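Local coordinates for protein uncharacterized peptidase Lmo0363 (Listeria monocytogenes, PDB 3L4E) that probably acts as a serine-type peptidase of the S51 family, related to peptidase E, at residues K12-V15 against P16-T19; T38-V42 against T43-E47; E96-T100 against G101-L105; I193-G197 against K198-T202. One frame throughout, in Å; residues are numbered along the deposited sequence.

Contact 1: K12-V15 against P16-T19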
loop_
_atom_site.group_PDB
_atom_site.type_symbol
_atom_site.label_atom_id
_atom_site.label_comp_id
_atom_site.label_asym_id
_atom_site.label_seq_id
_atom_site.Cartn_x
_atom_site.Cartn_y
_atom_site.Cartn_z
ATOM N N LYS A 12 -3.737 2.652 10.819
ATOM C CA LYS A 12 -4.442 2.902 12.065
ATOM C C LYS A 12 -3.754 3.973 12.914
ATOM O O LYS A 12 -4.375 4.542 13.806
ATOM C CB LYS A 12 -4.650 1.602 12.857
ATOM C CG LYS A 12 -3.385 0.928 13.350
ATOM C CD LYS A 12 -2.944 1.461 14.695
ATOM C CE LYS A 12 -1.812 0.623 15.280
ATOM N NZ LYS A 12 -1.440 1.071 16.657
ATOM N N ASP A 13 -2.488 4.256 12.623
ATOM C CA ASP A 13 -1.727 5.242 13.393
ATOM C C ASP A 13 -1.833 6.647 12.806
ATOM O O ASP A 13 -1.419 7.621 13.443
ATOM C CB ASP A 13 -0.251 4.844 13.485
ATOM C CG ASP A 13 0.005 3.755 14.509
ATOM O OD1 ASP A 13 -0.808 3.595 15.445
ATOM O OD2 ASP A 13 1.042 3.073 14.386
ATOM N N VAL A 14 -2.391 6.767 11.600
ATOM C CA VAL A 14 -2.447 8.076 10.937
ATOM C C VAL A 14 -3.823 8.417 10.364
ATOM O O VAL A 14 -3.935 9.176 9.393
ATOM C CB VAL A 14 -1.397 8.196 9.805
ATOM C CG1 VAL A 14 0.020 8.113 10.363
ATOM C CG2 VAL A 14 -1.608 7.111 8.743
ATOM N N VAL A 15 -4.873 7.884 10.982
ATOM C CA VAL A 15 -6.227 8.162 10.517
ATOM C C VAL A 15 -6.517 9.665 10.362
ATOM O O VAL A 15 -7.070 10.077 9.338
ATOM C CB VAL A 15 -7.289 7.458 11.383
ATOM C CG1 VAL A 15 -8.698 7.857 10.941
ATOM C CG2 VAL A 15 -7.091 5.945 11.312
ATOM N N PRO A 16 -6.129 10.492 11.351
ATOM C CA PRO A 16 -6.396 11.928 11.173
ATOM C C PRO A 16 -5.661 12.547 9.981
ATOM O O PRO A 16 -6.166 13.500 9.405
ATOM C CB PRO A 16 -5.904 12.552 12.490
ATOM C CG PRO A 16 -5.985 11.443 13.486
ATOM C CD PRO A 16 -5.635 10.190 12.704
ATOM N N LEU A 17 -4.490 12.032 9.620
ATOM C CA LEU A 17 -3.813 12.547 8.435
ATOM C C LEU A 17 -4.605 12.186 7.190
ATOM O O LEU A 17 -4.674 12.966 6.241
ATOM C CB LEU A 17 -2.379 12.022 8.333
ATOM C CG LEU A 17 -1.485 12.387 9.523
ATOM C CD1 LEU A 17 -0.055 11.924 9.265
ATOM C CD2 LEU A 17 -1.517 13.891 9.818
ATOM N N PHE A 18 -5.216 11.002 7.197
ATOM C CA PHE A 18 -6.062 10.621 6.075
ATOM C C PHE A 18 -7.289 11.527 5.928
ATOM O O PHE A 18 -7.631 11.936 4.812
ATOM C CB PHE A 18 -6.505 9.154 6.129
ATOM C CG PHE A 18 -7.302 8.743 4.928
ATOM C CD1 PHE A 18 -6.677 8.574 3.694
ATOM C CD2 PHE A 18 -8.674 8.566 5.014
ATOM C CE1 PHE A 18 -7.408 8.230 2.579
ATOM C CE2 PHE A 18 -9.404 8.219 3.912
ATOM C CZ PHE A 18 -8.772 8.047 2.683
ATOM N N THR A 19 -7.959 11.837 7.038
ATOM C CA THR A 19 -9.121 12.717 6.966
ATOM C C THR A 19 -8.730 14.153 6.603
ATOM O O THR A 19 -9.527 14.877 6.030
ATOM C CB THR A 19 -9.959 12.699 8.261
ATOM O OG1 THR A 19 -9.157 13.142 9.361
ATOM C CG2 THR A 19 -10.461 11.298 8.551
#
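Phe18 N donates to Val14 O at 3.1 Å and Thr19 N to Val15 O at 3.0 Å, the first two turn-closing bonds of the helix 15-21, whose N-cap position is held by Val14. Leu17 N adds a weak, bent bond to Val14 O at 2.9 Å, so that one carbonyl receives two N-H groups of the opening turn. Pro16 suits this place, since the second residue of a helix has no turn partner for an N-H. Before the helix, Lys12 NZ forms a salt bridge with Asp13 OD1 at 2.9 Å, on the syn side, 28° out of the carboxylate plane.

Apolar contact follows the same turn. On the inner side Val14 and Leu17 cross at a slant, and Val14 also packs on Phe6 and Thr8 of the strand 4-8. Phe18, with CG anti to its backbone N (chi1 -176°), carries its ring away from the turn to meet Phe6 and Phe11 edge-to-face. Val15 rests on Ala52 and Leu56, tying the start of this helix to the end of the helix 44-55 and the loop behind it. The turn thus joins the loop after the strand 4-8 to the helix that covers part of the central sheet. Across the inner side, Val14 CG1 lies 4.0 Å from Leu17 CD1.

Contact 2: T38-V42 against T43-E47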
loop_
_atom_site.group_PDB
_atom_site.type_symbol
_atom_site.label_atom_id
_atom_site.label_comp_id
_atom_site.label_asym_id
_atom_site.label_seq_id
_atom_site.Cartn_x
_atom_site.Cartn_y
_atom_site.Cartn_z
ATOM N N THR A 38 -1.892 -12.331 3.700
ATOM C CA THR A 38 -2.413 -13.700 3.753
ATOM C C THR A 38 -1.339 -14.769 3.947
ATOM O O THR A 38 -1.649 -15.919 4.249
ATOM C CB THR A 38 -3.272 -14.040 2.515
ATOM O OG1 THR A 38 -2.466 -13.985 1.328
ATOM C CG2 THR A 38 -4.461 -13.074 2.398
ATOM N N VAL A 39 -0.078 -14.389 3.772
ATOM C CA VAL A 39 1.035 -15.311 3.986
ATOM C C VAL A 39 1.809 -14.934 5.250
ATOM O O VAL A 39 2.850 -15.508 5.546
ATOM C CB VAL A 39 1.991 -15.340 2.776
ATOM C CG1 VAL A 39 1.279 -15.906 1.551
ATOM C CG2 VAL A 39 2.545 -13.941 2.496
ATOM N N GLU A 40 1.287 -13.962 5.993
ATOM C CA GLU A 40 1.935 -13.489 7.205
ATOM C C GLU A 40 1.306 -14.127 8.429
ATOM O O GLU A 40 0.119 -14.471 8.425
ATOM C CB GLU A 40 1.807 -11.967 7.314
ATOM C CG GLU A 40 2.437 -11.217 6.165
ATOM C CD GLU A 40 3.940 -11.351 6.155
ATOM O OE1 GLU A 40 4.612 -10.463 6.717
ATOM O OE2 GLU A 40 4.450 -12.349 5.599
ATOM N N GLU A 41 2.103 -14.250 9.483
ATOM C CA GLU A 41 1.683 -14.958 10.683
ATOM C C GLU A 41 1.153 -14.055 11.794
ATOM O O GLU A 41 0.472 -14.527 12.701
ATOM C CB GLU A 41 2.831 -15.831 11.183
ATOM C CG GLU A 41 3.236 -16.874 10.136
ATOM C CD GLU A 41 4.314 -17.811 10.604
ATOM O OE1 GLU A 41 5.439 -17.341 10.865
ATOM O OE2 GLU A 41 4.035 -19.025 10.698
ATOM N N VAL A 42 1.464 -12.764 11.726
ATOM C CA VAL A 42 0.943 -11.797 12.689
ATOM C C VAL A 42 0.361 -10.615 11.916
ATOM O O VAL A 42 1.095 -9.884 11.237
ATOM C CB VAL A 42 2.045 -11.320 13.651
ATOM C CG1 VAL A 42 1.487 -10.297 14.637
ATOM C CG2 VAL A 42 2.676 -12.518 14.379
ATOM N N THR A 43 -0.955 -10.423 12.013
ATOM C CA THR A 43 -1.641 -9.522 11.085
ATOM C C THR A 43 -2.649 -8.541 11.711
ATOM O O THR A 43 -3.667 -8.202 11.092
ATOM C CB THR A 43 -2.342 -10.333 9.978
ATOM O OG1 THR A 43 -3.195 -11.314 10.581
ATOM C CG2 THR A 43 -1.310 -11.032 9.114
ATOM N N PHE A 44 -2.351 -8.047 12.908
ATOM C CA PHE A 44 -3.263 -7.113 13.580
ATOM C C PHE A 44 -3.609 -5.895 12.731
ATOM O O PHE A 44 -4.702 -5.338 12.854
ATOM C CB PHE A 44 -2.706 -6.667 14.937
ATOM C CG PHE A 44 -2.654 -7.766 15.957
ATOM C CD1 PHE A 44 -3.774 -8.078 16.707
ATOM C CD2 PHE A 44 -1.495 -8.503 16.149
ATOM C CE1 PHE A 44 -3.739 -9.104 17.642
ATOM C CE2 PHE A 44 -1.452 -9.526 17.079
ATOM C CZ PHE A 44 -2.575 -9.826 17.827
ATOM N N TYR A 45 -2.693 -5.478 11.862
ATOM C CA TYR A 45 -2.907 -4.257 11.078
ATOM C C TYR A 45 -4.073 -4.373 10.100
ATOM O O TYR A 45 -4.665 -3.363 9.711
ATOM C CB TYR A 45 -1.630 -3.851 10.320
ATOM C CG TYR A 45 -0.981 -5.010 9.594
ATOM C CD1 TYR A 45 -1.404 -5.390 8.324
ATOM C CD2 TYR A 45 0.039 -5.733 10.188
ATOM C CE1 TYR A 45 -0.824 -6.460 7.663
ATOM C CE2 TYR A 45 0.630 -6.807 9.536
ATOM C CZ TYR A 45 0.191 -7.166 8.273
ATOM O OH TYR A 45 0.775 -8.225 7.611
ATOM N N VAL A 46 -4.407 -5.595 9.693
ATOM C CA VAL A 46 -5.488 -5.775 8.730
ATOM C C VAL A 46 -6.831 -5.321 9.312
ATOM O O VAL A 46 -7.478 -4.409 8.787
ATOM C CB VAL A 46 -5.595 -7.230 8.238
ATOM C CG1 VAL A 46 -6.783 -7.376 7.302
ATOM C CG2 VAL A 46 -4.300 -7.658 7.523
ATOM N N GLU A 47 -7.257 -5.942 10.405
ATOM C CA GLU A 47 -8.519 -5.533 11.012
ATOM C C GLU A 47 -8.468 -4.113 11.558
ATOM O O GLU A 47 -9.466 -3.387 11.505
ATOM C CB GLU A 47 -8.945 -6.522 12.096
ATOM C CG GLU A 47 -9.590 -7.777 11.526
ATOM C CD GLU A 47 -10.779 -7.461 10.620
ATOM O OE1 GLU A 47 -11.619 -6.613 11.001
ATOM O OE2 GLU A 47 -10.872 -8.066 9.525
HETATM O O HOH W 1 -2.362 -14.040 10.637
HETATM O O HOH W 2 3.186 -9.031 8.706
#
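Water-mediated bonds carry the polar link between Glu40 and Tyr45. One water donates to Glu40 OE1 at 2.8 Å and lies 2.8 Å from Tyr45 OH, in the plane of the phenol ring at its edge; a weak third bond, at 3.4 Å, goes to Val42 O. Three groups of the loop and the first helical turn thus share one solvent molecule. A second water bonds to Thr43 OG1 at 2.9 Å and only weakly to Glu40 O.

Van der Waals contact fills in around these bridges. Tyr45 takes the chi1 of 47° that sets CG between the backbone N and the carbonyl carbon, turning the ring back toward the loop; its OH reaches Glu40 CG at 3.7 Å, and the two side chains cross near a right angle. Glu40 CB meets Thr43 CG2 at 3.7 Å. On the outer side Val42 CG1 touches the edge of the Phe44 ring, 3.8 Å from CD2.

Among backbone bonds, Val46 N donates to Thr43 O as the helix opens. Glu40 also faces Lys141 in a long, weak ion pair. Tyr45 lies about 7 Å, side chain to side chain, from both Ser120 and His161, the probable charge-relay residues. The segment 38-47 is a surface loop and the first turn of the helix 44-55, leading on from the strand 29-33, with Thr38 and Val39 packed on Phe92 of the helix 90-100.

Contact 3: E96-T100 against G101-L105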
loop_
_atom_site.group_PDB
_atom_site.type_symbol
_atom_site.label_atom_id
_atom_site.label_comp_id
_atom_site.label_asym_id
_atom_site.label_seq_id
_atom_site.Cartn_x
_atom_site.Cartn_y
_atom_site.Cartn_z
ATOM N N GLU A 96 1.254 -11.638 -6.871
ATOM C CA GLU A 96 -0.144 -11.874 -7.213
ATOM C C GLU A 96 -0.707 -10.779 -8.123
ATOM O O GLU A 96 -1.496 -11.065 -9.032
ATOM C CB GLU A 96 -0.979 -12.061 -5.945
ATOM C CG GLU A 96 -0.540 -13.281 -5.130
ATOM C CD GLU A 96 -0.570 -14.581 -5.946
ATOM O OE1 GLU A 96 -1.650 -14.960 -6.435
ATOM O OE2 GLU A 96 0.488 -15.223 -6.100
ATOM N N LEU A 97 -0.284 -9.536 -7.904
ATOM C CA LEU A 97 -0.672 -8.452 -8.798
ATOM C C LEU A 97 -0.167 -8.680 -10.225
ATOM O O LEU A 97 -0.898 -8.453 -11.188
ATOM C CB LEU A 97 -0.174 -7.107 -8.273
ATOM C CG LEU A 97 -0.845 -6.557 -7.010
ATOM C CD1 LEU A 97 -0.128 -5.301 -6.547
ATOM C CD2 LEU A 97 -2.328 -6.258 -7.227
ATOM N N LYS A 98 1.078 -9.127 -10.368
ATOM C CA LYS A 98 1.604 -9.404 -11.704
ATOM C C LYS A 98 0.946 -10.627 -12.353
ATOM O O LYS A 98 0.614 -10.605 -13.547
ATOM C CB LYS A 98 3.124 -9.580 -11.677
ATOM C CG LYS A 98 3.897 -8.320 -11.364
ATOM C CD LYS A 98 5.388 -8.548 -11.590
ATOM C CE LYS A 98 6.191 -7.277 -11.369
ATOM N NZ LYS A 98 7.629 -7.477 -11.716
ATOM N N ARG A 99 0.758 -11.691 -11.574
ATOM C CA ARG A 99 0.176 -12.928 -12.094
ATOM C C ARG A 99 -1.187 -12.704 -12.737
ATOM O O ARG A 99 -1.531 -13.342 -13.735
ATOM C CB ARG A 99 0.033 -13.984 -10.993
ATOM C CG ARG A 99 -0.762 -15.202 -11.466
ATOM C CD ARG A 99 -1.023 -16.234 -10.378
ATOM N NE ARG A 99 -1.895 -15.759 -9.305
ATOM C CZ ARG A 99 -3.227 -15.786 -9.334
ATOM N NH1 ARG A 99 -3.874 -16.239 -10.399
ATOM N NH2 ARG A 99 -3.918 -15.340 -8.295
ATOM N N THR A 100 -1.967 -11.806 -12.148
ATOM C CA THR A 100 -3.325 -11.556 -12.613
ATOM C C THR A 100 -3.384 -10.433 -13.621
ATOM O O THR A 100 -4.405 -10.230 -14.264
ATOM C CB THR A 100 -4.240 -11.173 -11.444
ATOM O OG1 THR A 100 -3.690 -10.037 -10.762
ATOM C CG2 THR A 100 -4.368 -12.330 -10.475
ATOM N N GLY A 101 -2.294 -9.686 -13.742
ATOM C CA GLY A 101 -2.288 -8.498 -14.575
ATOM C C GLY A 101 -3.022 -7.345 -13.902
ATOM O O GLY A 101 -3.365 -6.359 -14.555
ATOM N N ALA A 102 -3.258 -7.463 -12.595
ATOM C CA ALA A 102 -3.994 -6.433 -11.857
ATOM C C ALA A 102 -3.138 -5.210 -11.544
ATOM O O ALA A 102 -3.658 -4.130 -11.272
ATOM C CB ALA A 102 -4.584 -7.015 -10.579
ATOM N N ASP A 103 -1.821 -5.369 -11.579
ATOM C CA ASP A 103 -0.953 -4.213 -11.438
ATOM C C ASP A 103 -1.348 -3.169 -12.478
ATOM O O ASP A 103 -1.434 -1.976 -12.180
ATOM C CB ASP A 103 0.531 -4.601 -11.548
ATOM C CG ASP A 103 0.889 -5.271 -12.880
ATOM O OD1 ASP A 103 0.028 -5.905 -13.520
ATOM O OD2 ASP A 103 2.064 -5.168 -13.284
ATOM N N LYS A 104 -1.670 -3.645 -13.677
ATOM C CA LYS A 104 -2.102 -2.785 -14.773
ATOM C C LYS A 104 -3.433 -2.092 -14.481
ATOM O O LYS A 104 -3.599 -0.904 -14.763
ATOM C CB LYS A 104 -2.218 -3.601 -16.064
ATOM C CG LYS A 104 -1.743 -2.875 -17.312
ATOM C CD LYS A 104 -0.223 -2.848 -17.396
ATOM C CE LYS A 104 0.379 -1.784 -16.490
ATOM N NZ LYS A 104 1.847 -1.937 -16.372
ATOM N N LEU A 105 -4.375 -2.841 -13.917
ATOM C CA LEU A 105 -5.708 -2.315 -13.626
ATOM C C LEU A 105 -5.670 -1.256 -12.529
ATOM O O LEU A 105 -6.477 -0.323 -12.514
ATOM C CB LEU A 105 -6.639 -3.456 -13.225
ATOM C CG LEU A 105 -6.787 -4.517 -14.313
ATOM C CD1 LEU A 105 -7.639 -5.672 -13.817
ATOM C CD2 LEU A 105 -7.387 -3.899 -15.559
#
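Thr100, with a chi1 of 56° that sets OG1 between its own N and carbonyl carbon, turns its hydroxyl both back along the helix and forward to Ala102. OG1 donates to Glu96 O at 3.0 Å, in the carbonyl plane and on a lone pair, and accepts from Ala102 N at 3.2 Å, bridging the end of one helix and the start of the next. Asp103, with chi1 59°, likewise swings its carboxylate back over its own backbone, where OD1 takes a weak bond from Lys104 N; its OD2 comes to 4.1 Å from Lys98 CG. Lys98 NZ stays 6.2 Å from Asp103 OD2 and bonds to the backbone oxygen of Asn147.

Between these groups the chain bends in a Schellman motif. Gly101, at positive phi (76°), is the first residue to leave helical backbone angles. Gly101 N donates to Lys98 O at 3.1 Å, and Ala102 N makes the weak second bond of the motif, to Leu97 O at 2.9 Å. Asp103 N adds a further bond to the same Leu97 carbonyl.

Arg99 grips Glu96 side-on: NE and NH2 both reach OE1 at 3.0 Å, NH2 nearly along its C-O axis and NE from above the carboxylate plane. Thr100 CG2 lies over one guanidinium face, toward its rim.

Apolar contact is lighter, with Leu97 CD2 against Ala102 CB. The bend lets the helix 90-100 run into the helix 102-111, with Leu97 packed on Ile125, and Thr100 packed on Leu70 and Ala102 on Ile73, both of the helix 70-79.

Contact 4: I193-G197 against K198-T202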
loop_
_atom_site.group_PDB
_atom_site.type_symbol
_atom_site.label_atom_id
_atom_site.label_comp_id
_atom_site.label_asym_id
_atom_site.label_seq_id
_atom_site.Cartn_x
_atom_site.Cartn_y
_atom_site.Cartn_z
ATOM N N ILE A 193 2.631 9.990 3.599
ATOM C CA ILE A 193 3.020 10.791 2.441
ATOM C C ILE A 193 1.764 11.099 1.631
ATOM O O ILE A 193 1.056 10.173 1.191
ATOM C CB ILE A 193 4.050 10.077 1.530
ATOM C CG1 ILE A 193 5.182 9.452 2.358
ATOM C CG2 ILE A 193 4.609 11.063 0.504
ATOM C CD1 ILE A 193 6.100 8.548 1.550
ATOM N N PHE A 194 1.484 12.394 1.480
ATOM C CA PHE A 194 0.367 12.891 0.690
ATOM C C PHE A 194 0.883 13.115 -0.721
ATOM O O PHE A 194 1.819 13.904 -0.925
ATOM C CB PHE A 194 -0.096 14.267 1.187
ATOM C CG PHE A 194 -0.764 14.280 2.545
ATOM C CD1 PHE A 194 -0.771 13.180 3.380
ATOM C CD2 PHE A 194 -1.374 15.447 2.988
ATOM C CE1 PHE A 194 -1.392 13.243 4.624
ATOM C CE2 PHE A 194 -1.988 15.508 4.221
ATOM C CZ PHE A 194 -1.998 14.402 5.036
ATOM N N ILE A 195 0.275 12.451 -1.693
ATOM C CA ILE A 195 0.666 12.641 -3.083
ATOM C C ILE A 195 -0.523 13.047 -3.947
ATOM O O ILE A 195 -1.496 12.302 -4.085
ATOM C CB ILE A 195 1.348 11.385 -3.660
ATOM C CG1 ILE A 195 2.637 11.102 -2.888
ATOM C CG2 ILE A 195 1.642 11.583 -5.148
ATOM C CD1 ILE A 195 3.140 9.688 -2.986
ATOM N N ARG A 196 -0.434 14.252 -4.500
ATOM C CA ARG A 196 -1.416 14.780 -5.436
ATOM C C ARG A 196 -0.666 15.263 -6.673
ATOM O O ARG A 196 -0.138 16.379 -6.703
ATOM C CB ARG A 196 -2.197 15.938 -4.808
ATOM C CG ARG A 196 -2.971 15.574 -3.539
ATOM C CD ARG A 196 -4.335 14.978 -3.867
ATOM N NE ARG A 196 -5.221 14.908 -2.699
ATOM C CZ ARG A 196 -6.273 14.100 -2.614
ATOM N NH1 ARG A 196 -6.568 13.291 -3.624
ATOM N NH2 ARG A 196 -7.030 14.096 -1.522
ATOM N N GLY A 197 -0.594 14.406 -7.681
ATOM C CA GLY A 197 0.206 14.695 -8.854
ATOM C C GLY A 197 1.673 14.814 -8.496
ATOM O O GLY A 197 2.251 13.901 -7.899
ATOM N N LYS A 198 2.273 15.947 -8.855
ATOM C CA LYS A 198 3.672 16.207 -8.542
ATOM C C LYS A 198 3.856 16.740 -7.125
ATOM O O LYS A 198 4.984 16.916 -6.674
ATOM C CB LYS A 198 4.278 17.192 -9.545
ATOM C CG LYS A 198 4.447 16.638 -10.948
ATOM C CD LYS A 198 5.127 17.654 -11.855
ATOM C CE LYS A 198 5.195 17.162 -13.292
ATOM N NZ LYS A 198 5.902 18.135 -14.176
ATOM N N GLU A 199 2.751 17.001 -6.427
ATOM C CA GLU A 199 2.821 17.549 -5.074
ATOM C C GLU A 199 2.966 16.409 -4.069
ATOM O O GLU A 199 2.027 15.650 -3.842
ATOM C CB GLU A 199 1.591 18.427 -4.771
ATOM C CG GLU A 199 1.452 19.614 -5.731
ATOM C CD GLU A 199 0.335 20.602 -5.386
ATOM O OE1 GLU A 199 -0.678 20.223 -4.749
ATOM O OE2 GLU A 199 0.470 21.780 -5.787
ATOM N N VAL A 200 4.156 16.295 -3.483
ATOM C CA VAL A 200 4.487 15.236 -2.526
ATOM C C VAL A 200 4.874 15.838 -1.175
ATOM O O VAL A 200 5.851 16.596 -1.068
ATOM C CB VAL A 200 5.661 14.372 -3.049
ATOM C CG1 VAL A 200 6.039 13.281 -2.047
ATOM C CG2 VAL A 200 5.313 13.763 -4.398
ATOM N N ILE A 201 4.107 15.502 -0.145
ATOM C CA ILE A 201 4.281 16.122 1.165
ATOM C C ILE A 201 4.243 15.078 2.273
ATOM O O ILE A 201 3.296 14.300 2.370
ATOM C CB ILE A 201 3.170 17.152 1.439
ATOM C CG1 ILE A 201 3.094 18.180 0.303
ATOM C CG2 ILE A 201 3.416 17.854 2.763
ATOM C CD1 ILE A 201 1.850 19.048 0.324
ATOM N N THR A 202 5.272 15.060 3.109
ATOM C CA THR A 202 5.247 14.228 4.302
ATOM C C THR A 202 4.575 14.986 5.441
ATOM O O THR A 202 4.841 16.176 5.657
ATOM C CB THR A 202 6.662 13.813 4.743
ATOM O OG1 THR A 202 7.260 13.007 3.720
ATOM C CG2 THR A 202 6.603 13.005 6.038
#
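Val200, paired with Ile195 and diagonal to Ile193, lies beside both, pointing the same way, on one face of an antiparallel beta hairpin. Its CG1 lies 3.7 Å from Ile193 CG2, and its CG2 4.1 Å from Ile195 CG1. With CG1 anti to the backbone N (chi1 179°), Val200 turns that methyl to the isoleucine pair. Tyr185 packs on Ile193 and Val200, and Phe156 on both isoleucines. On the other face the side chains of Phe194 and Ile201 meet loosely at CB, since the phenyl ring turns away to pack on Leu17 and Phe21.

Phe194 N donates to Ile201 O at 2.8 Å and Ile201 N to Phe194 O at 2.9 Å; Arg196 N donates to Glu199 O at 2.9 Å and Glu199 N to Arg196 O at 3.0 Å. The chain closes in a type II' turn with Gly197 at positive phi (63°).

At the polar edge Arg196 leaves the hairpin to form a salt bridge with Glu22 and a cation-pi contact with Phe21; its NH2 also bonds to Phe21 O, while Thr202 OG1 bonds to Tyr185 OH. Four backbone bonds thus fix the strand pairing, and Arg196 and Thr202 tie the hairpin to its surroundings.

Contacts 1 and 4 touch, Leu17 O lying 3.3 Å from Phe194 CZ, so the helix 15-21 packs directly on the hairpin; both mix buried and exposed residues. Contact 2 is the surface one, bridged by water, and its centre lies about 28 Å from that of contact 4, across the middle of the chain. Contacts 1 and 2 are both helix starts, whereas contact 3 joins two helices at a glycine bend. Glycine at positive phi recurs in contact 4, there in a strand turn. Contact 3 lies away from the annotated sites; contact 2 comes nearest to them.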